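PDB 2D4R: coenzyme Q-binding protein COQ10 START domain-containing protein from Thermus thermophilus, which is of unknown function but is a putative member of the START domain superfamily, and so probably binds a lipid or similar hydrophobic ligand. Local coordinates for residues Leu94-Glu98 against Gly99-Val103; Leu126-Glu129 against Asn130-Leu134. All blocks are in the same frame, centred on the assembly; numbering follows the deposited sequence.

Contact 1: Leu94-Glu98 against Gly99-Val103; sequences LPEGE and GTRVV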
ATOM      1  N   LEU A  94      -5.479 -10.818  -8.499  1.00 41.74           N
ATOM      2  CA  LEU A  94      -5.922 -12.141  -8.906  1.00 45.77           C
ATOM      3  C   LEU A  94      -7.235 -12.067  -9.676  1.00 45.53           C
ATOM      4  O   LEU A  94      -8.096 -11.237  -9.368  1.00 44.76           O
ATOM      5  CB  LEU A  94      -6.116 -13.018  -7.671  1.00 42.45           C
ATOM      6  CG  LEU A  94      -4.970 -13.060  -6.656  1.00 49.60           C
ATOM      7  CD1 LEU A  94      -5.445 -13.773  -5.385  1.00 52.49           C
ATOM      8  CD2 LEU A  94      -3.767 -13.770  -7.264  1.00 36.44           C
ATOM      9  N   PRO A  95      -7.409 -12.942 -10.680  1.00 47.32           N
ATOM     10  CA  PRO A  95      -8.653 -12.926 -11.453  1.00 49.99           C
ATOM     11  C   PRO A  95      -9.787 -13.460 -10.599  1.00 48.98           C
ATOM     12  O   PRO A  95      -9.669 -14.528 -10.010  1.00 55.31           O
ATOM     13  CB  PRO A  95      -8.349 -13.826 -12.649  1.00 48.36           C
ATOM     14  CG  PRO A  95      -7.274 -14.727 -12.171  1.00 50.46           C
ATOM     15  CD  PRO A  95      -6.446 -13.923 -11.210  1.00 51.53           C
ATOM     16  N   GLU A  96     -10.866 -12.691 -10.516  1.00 50.88           N
ATOM     17  CA  GLU A  96     -12.093 -13.130  -9.865  1.00 52.77           C
ATOM     18  C   GLU A  96     -13.281 -12.639 -10.694  1.00 56.25           C
ATOM     19  O   GLU A  96     -13.857 -11.592 -10.409  1.00 55.39           O
ATOM     20  CB  GLU A  96     -12.167 -12.559  -8.454  1.00 50.52           C
ATOM     21  CG  GLU A  96     -13.389 -13.005  -7.663  1.00 39.94           C
ATOM     22  CD  GLU A  96     -13.205 -12.789  -6.177  1.00 41.92           C
ATOM     23  OE1 GLU A  96     -13.916 -11.934  -5.614  1.00 42.15           O
ATOM     24  OE2 GLU A  96     -12.344 -13.470  -5.571  1.00 40.95           O
ATOM     25  N   GLY A  97     -13.634 -13.401 -11.727  1.00 59.86           N
ATOM     26  CA  GLY A  97     -14.615 -12.932 -12.691  1.00 60.94           C
ATOM     27  C   GLY A  97     -13.970 -11.969 -13.669  1.00 62.19           C
ATOM     28  O   GLY A  97     -12.752 -11.978 -13.827  1.00 65.38           O
ATOM     29  N   GLU A  98     -14.773 -11.135 -14.324  1.00 63.16           N
ATOM     30  CA  GLU A  98     -14.226 -10.048 -15.136  1.00 65.27           C
ATOM     31  C   GLU A  98     -13.625  -9.009 -14.206  1.00 59.28           C
ATOM     32  O   GLU A  98     -13.436  -7.851 -14.582  1.00 56.85           O
ATOM     33  CB  GLU A  98     -15.320  -9.384 -15.978  1.00 70.15           C
ATOM     34  CG  GLU A  98     -15.933 -10.271 -17.038  1.00 71.71           C
ATOM     35  CD  GLU A  98     -17.411 -10.014 -17.197  1.00 76.95           C
ATOM     36  OE1 GLU A  98     -17.962 -10.355 -18.268  1.00 85.15           O
ATOM     37  OE2 GLU A  98     -18.020  -9.469 -16.250  1.00 79.31           O
ATOM     38  N   GLY A  99     -13.348  -9.432 -12.979  1.00 57.49           N
ATOM     39  CA  GLY A  99     -12.928  -8.504 -11.950  1.00 52.31           C
ATOM     40  C   GLY A  99     -11.678  -8.985 -11.261  1.00 46.03           C
ATOM     41  O   GLY A  99     -11.093  -9.991 -11.650  1.00 45.52           O
ATOM     42  N   THR A 100     -11.282  -8.264 -10.221  1.00 46.74           N
ATOM     43  CA  THR A 100     -10.000  -8.476  -9.579  1.00 41.07           C
ATOM     44  C   THR A 100     -10.130  -8.684  -8.075  1.00 39.67           C
ATOM     45  O   THR A 100     -10.728  -7.874  -7.375  1.00 38.81           O
ATOM     46  CB  THR A 100      -9.082  -7.268  -9.824  1.00 35.39           C
ATOM     47  OG1 THR A 100      -8.993  -7.023 -11.229  1.00 40.53           O
ATOM     48  CG2 THR A 100      -7.690  -7.530  -9.274  1.00 38.76           C
ATOM     49  N   ARG A 101      -9.564  -9.773  -7.572  1.00 44.32           N
ATOM     50  CA  ARG A 101      -9.369  -9.892  -6.138  1.00 40.86           C
ATOM     51  C   ARG A 101      -7.972  -9.374  -5.800  1.00 40.10           C
ATOM     52  O   ARG A 101      -6.956 -10.013  -6.115  1.00 39.14           O
ATOM     53  CB  ARG A 101      -9.512 -11.347  -5.698  1.00 44.75           C
ATOM     54  CG  ARG A 101      -9.320 -11.528  -4.203  1.00 41.94           C
ATOM     55  CD  ARG A 101     -10.471 -12.273  -3.572  1.00 39.64           C
ATOM     56  NE  ARG A 101     -10.923 -11.615  -2.352  1.00 43.01           N
ATOM     57  CZ  ARG A 101     -12.028 -10.881  -2.262  1.00 50.50           C
ATOM     58  NH1 ARG A 101     -12.361 -10.314  -1.107  1.00 51.27           N
ATOM     59  NH2 ARG A 101     -12.810 -10.721  -3.324  1.00 49.68           N
ATOM     60  N   VAL A 102      -7.925  -8.201  -5.172  1.00 37.81           N
ATOM     61  CA  VAL A 102      -6.658  -7.599  -4.795  1.00 34.06           C
ATOM     62  C   VAL A 102      -6.280  -8.013  -3.380  1.00 34.67           C
ATOM     63  O   VAL A 102      -7.082  -7.889  -2.448  1.00 33.89           O
ATOM     64  CB  VAL A 102      -6.720  -6.055  -4.892  1.00 34.25           C
ATOM     65  CG1 VAL A 102      -5.384  -5.448  -4.497  1.00 31.38           C
ATOM     66  CG2 VAL A 102      -7.055  -5.639  -6.317  1.00 27.61           C
ATOM     67  N   VAL A 103      -5.059  -8.520  -3.232  1.00 36.06           N
ATOM     68  CA  VAL A 103      -4.561  -8.944  -1.929  1.00 34.02           C
ATOM     69  C   VAL A 103      -3.324  -8.151  -1.525  1.00 31.02           C
ATOM     70  O   VAL A 103      -2.326  -8.121  -2.242  1.00 33.28           O
ATOM     71  CB  VAL A 103      -4.200 -10.435  -1.926  1.00 36.56           C
ATOM     72  CG1 VAL A 103      -3.888 -10.884  -0.504  1.00 31.30           C
ATOM     73  CG2 VAL A 103      -5.334 -11.242  -2.536  1.00 35.58           C
TER
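Leu-94 and Arg-101 face each other across a tight chain reversal, forming an antiparallel hydrogen-bonded pair whose side chains share one face of the sheet. Arg-101 N donates to Leu-94 O at 2.7 Å, and Leu-94 N returns a bond to Arg-101 O at 2.9 Å. The Leu-94 side chain crosses that of Val-103, CD1 to CG2 at 3.8 Å. Next to this pair, Pro-95 and Thr-100 form the non-hydrogen-bonded pair, and OG1 of Thr-100 turns to Ala-12 O.

Gly-99 closes the turn. Its O accepts a nearly straight bond from Glu-96 N (2.9 Å, 171°), whereas the return bond from its N to Glu-96 O is weak and doubtful. Between them Gly-97 has a positive phi of 79°, at which a CB would be jammed against the preceding carbonyl.

The Glu-96 and Arg-101 side chains lie side by side, pointing the same way. Glu-96 CG is anti to its N (chi1 -178°), and the extended chain carries OE1 to the edge of the guanidinium, 2.8 Å from Arg-101 NH2, in a salt bridge whose hydrogen bond is bent and weak. OE2 rests against Arg-101 CD at 3.0 Å. Tyr-9 of strand 3-10 touches both side chains, and Glu-7 makes a long, weak ion pair with Arg-101 NE. The whole is a tight beta hairpin, with a diagonal salt bridge over its end, joining strands 86-95 and 100-109 of the antiparallel START-like sheet.

Contact 2: Leu126-Glu129 against Asn130-Leu134; sequences LMQE and NVESL
About two and a half turns of the long C-terminal helix, 120-144, make this contact, in which Leu-126, Gln-128 and Glu-129 meet the residues four places on. Asn-130 N donates to Leu-126 O at 2.9 Å, Glu-132 N to Gln-128 O at 3.1 Å and Ser-133 N to Glu-129 O at 2.8 Å; the bond from Val-131 N to the carbonyl of Met-127, a selenomethionine, is longer and weak.

On the sheet side, Val-131 holds CG2 between its backbone N and carbonyl carbon (chi1 -62°), which sets that methyl 3.3 Å from Gln-128 O. The same valine packs on Val-4, Ala-6, Leu-104 and Leu-106, while Met-127 touches Tyr-108 and Phe-84. Gln-128 folds back at chi2, turning its NE2 toward OE1 of Glu-132 at 3.4 Å with the two planes 62° apart, while Gln-128 OE1 takes a hydrogen bond from Arg-5 N.

Ser-133 turns its hydroxyl back along the helix. With chi1 at 76°, OG donates to Asn-130 O at 2.7 Å, and Leu-134 N reaches that oxygen from the same face of its plane. A weak bond also links OG to Glu-33. With an alanine here, Asn-130 O would probably keep only the bond from Leu-134 N among these two donors, and Glu-33 would lose its weak hydroxyl partner.

Glu-129 OE1 and Glu-132 OE2 come within 3.3 Å, both acceptors, their carboxylates turned steeply against each other. Lys-125 gives Glu-129 a long, weak ion pair, which may ease the crowding of like charge; even so, the proximity of the two acids may raise the pKa of one of them.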
ATOM      1  N   LEU A 126      -4.554  -0.389  13.733  1.00 34.63           N
ATOM      2  CA  LEU A 126      -4.220   0.744  12.877  1.00 37.21           C
ATOM      3  C   LEU A 126      -3.575   0.308  11.544  1.00 36.00           C
ATOM      4  O   LEU A 126      -3.914   0.835  10.488  1.00 42.48           O
ATOM      5  CB  LEU A 126      -3.293   1.718  13.625  1.00 40.54           C
ATOM      6  CG  LEU A 126      -3.950   2.627  14.678  1.00 45.52           C
ATOM      7  CD1 LEU A 126      -2.878   3.296  15.538  1.00 44.71           C
ATOM      8  CD2 LEU A 126      -4.812   3.686  13.985  1.00 42.27           C
HETATM    9  N   MSE A 127      -2.655  -0.653  11.580  1.00 39.52           N
HETATM   10  CA  MSE A 127      -2.017  -1.111  10.348  1.00 36.47           C
HETATM   11  C   MSE A 127      -2.999  -1.918   9.515  1.00 35.88           C
HETATM   12  O   MSE A 127      -2.825  -2.075   8.307  1.00 39.85           O
HETATM   13  CB  MSE A 127      -0.776  -1.966  10.646  1.00 32.89           C
HETATM   14  CG  MSE A 127       0.410  -1.200  11.233  1.00 44.81           C
HETATM   15 SE   MSE A 127       1.174   0.184  10.069  1.00 55.48          SE
HETATM   16  CE  MSE A 127       0.536   1.726  10.980  1.00 23.63           C
ATOM     17  N   GLN A 128      -4.034  -2.438  10.157  1.00 33.65           N
ATOM     18  CA  GLN A 128      -5.054  -3.170   9.420  1.00 36.39           C
ATOM     19  C   GLN A 128      -5.947  -2.182   8.701  1.00 28.12           C
ATOM     20  O   GLN A 128      -6.328  -2.398   7.563  1.00 33.65           O
ATOM     21  CB  GLN A 128      -5.900  -4.036  10.359  1.00 40.82           C
ATOM     22  CG  GLN A 128      -5.406  -5.458  10.510  1.00 46.40           C
ATOM     23  CD  GLN A 128      -5.596  -6.266   9.252  1.00 48.51           C
ATOM     24  OE1 GLN A 128      -4.888  -7.242   9.011  1.00 56.85           O
ATOM     25  NE2 GLN A 128      -6.554  -5.862   8.434  1.00 47.28           N
ATOM     26  N   GLU A 129      -6.281  -1.094   9.377  1.00 26.73           N
ATOM     27  CA  GLU A 129      -7.148  -0.100   8.793  1.00 32.22           C
ATOM     28  C   GLU A 129      -6.421   0.537   7.620  1.00 37.95           C
ATOM     29  O   GLU A 129      -7.008   0.751   6.550  1.00 36.37           O
ATOM     30  CB  GLU A 129      -7.522   0.950   9.832  1.00 39.70           C
ATOM     31  CG  GLU A 129      -8.353   0.409  10.993  1.00 47.00           C
ATOM     32  CD  GLU A 129      -9.635  -0.281  10.543  1.00 54.70           C
ATOM     33  OE1 GLU A 129      -9.633  -1.527  10.424  1.00 54.60           O
ATOM     34  OE2 GLU A 129     -10.644   0.422  10.312  1.00 55.38           O
ATOM     35  N   ASN A 130      -5.131   0.810   7.808  1.00 36.25           N
ATOM     36  CA  ASN A 130      -4.358   1.466   6.769  1.00 34.07           C
ATOM     37  C   ASN A 130      -4.329   0.690   5.461  1.00 30.61           C
ATOM     38  O   ASN A 130      -4.555   1.275   4.401  1.00 33.31           O
ATOM     39  CB  ASN A 130      -2.936   1.756   7.252  1.00 42.06           C
ATOM     40  CG  ASN A 130      -2.832   3.090   7.992  1.00 57.81           C
ATOM     41  OD1 ASN A 130      -3.437   3.275   9.054  1.00 64.36           O
ATOM     42  ND2 ASN A 130      -2.065   4.028   7.427  1.00 59.12           N
ATOM     43  N   VAL A 131      -4.078  -0.616   5.515  1.00 31.48           N
ATOM     44  CA  VAL A 131      -4.055  -1.403   4.277  1.00 37.62           C
ATOM     45  C   VAL A 131      -5.436  -1.688   3.688  1.00 37.91           C
ATOM     46  O   VAL A 131      -5.579  -1.790   2.472  1.00 36.87           O
ATOM     47  CB  VAL A 131      -3.319  -2.757   4.443  1.00 32.51           C
ATOM     48  CG1 VAL A 131      -1.878  -2.515   4.806  1.00 24.32           C
ATOM     49  CG2 VAL A 131      -4.011  -3.608   5.471  1.00 34.85           C
ATOM     50  N   GLU A 132      -6.444  -1.822   4.543  1.00 39.33           N
ATOM     51  CA  GLU A 132      -7.826  -1.919   4.080  1.00 37.81           C
ATOM     52  C   GLU A 132      -8.218  -0.649   3.323  1.00 39.22           C
ATOM     53  O   GLU A 132      -8.894  -0.711   2.288  1.00 36.92           O
ATOM     54  CB  GLU A 132      -8.767  -2.122   5.270  1.00 38.85           C
ATOM     55  CG  GLU A 132      -8.888  -3.560   5.736  1.00 40.49           C
ATOM     56  CD  GLU A 132      -9.664  -3.678   7.036  1.00 45.66           C
ATOM     57  OE1 GLU A 132      -9.621  -4.759   7.658  1.00 40.63           O
ATOM     58  OE2 GLU A 132     -10.314  -2.687   7.439  1.00 50.07           O
ATOM     59  N   SER A 133      -7.775   0.499   3.834  1.00 36.11           N
ATOM     60  CA  SER A 133      -8.083   1.789   3.216  1.00 38.63           C
ATOM     61  C   SER A 133      -7.274   2.030   1.949  1.00 36.56           C
ATOM     62  O   SER A 133      -7.750   2.673   1.017  1.00 29.95           O
ATOM     63  CB  SER A 133      -7.812   2.933   4.191  1.00 38.07           C
ATOM     64  OG  SER A 133      -6.422   3.175   4.300  1.00 50.00           O
ATOM     65  N   LEU A 134      -6.046   1.524   1.914  1.00 36.67           N
ATOM     66  CA  LEU A 134      -5.254   1.641   0.699  1.00 38.58           C
ATOM     67  C   LEU A 134      -5.991   0.935  -0.427  1.00 33.88           C
ATOM     68  O   LEU A 134      -5.931   1.358  -1.578  1.00 36.46           O
ATOM     69  CB  LEU A 134      -3.848   1.042   0.888  1.00 34.75           C
ATOM     70  CG  LEU A 134      -2.807   1.904   1.625  1.00 37.42           C
ATOM     71  CD1 LEU A 134      -1.442   1.246   1.562  1.00 36.17           C
ATOM     72  CD2 LEU A 134      -2.727   3.288   0.996  1.00 33.92           C
TER

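In the fold
Contact 1 closes before contact 2 opens along the chain: the 94-103 hairpin leads into strand 100-109, and helix 120-144, which holds 126-134, follows that strand. Their centres lie 20 Å apart and their nearest atoms about 7 Å, without touching. Contact 1 lies at the turn between two interior strands of the seven-stranded antiparallel sheet, contact 2 nearer the middle of the molecule, where the helix packs on the sheet. Strands 100-109 and 3-10 connect them, each touching side chains of contact 2 and neighbouring or belonging to contact 1. This curved sheet gripping a long C-terminal helix is the Bet v 1-like helix-grip architecture, which in relatives encloses a hydrophobic ligand cavity.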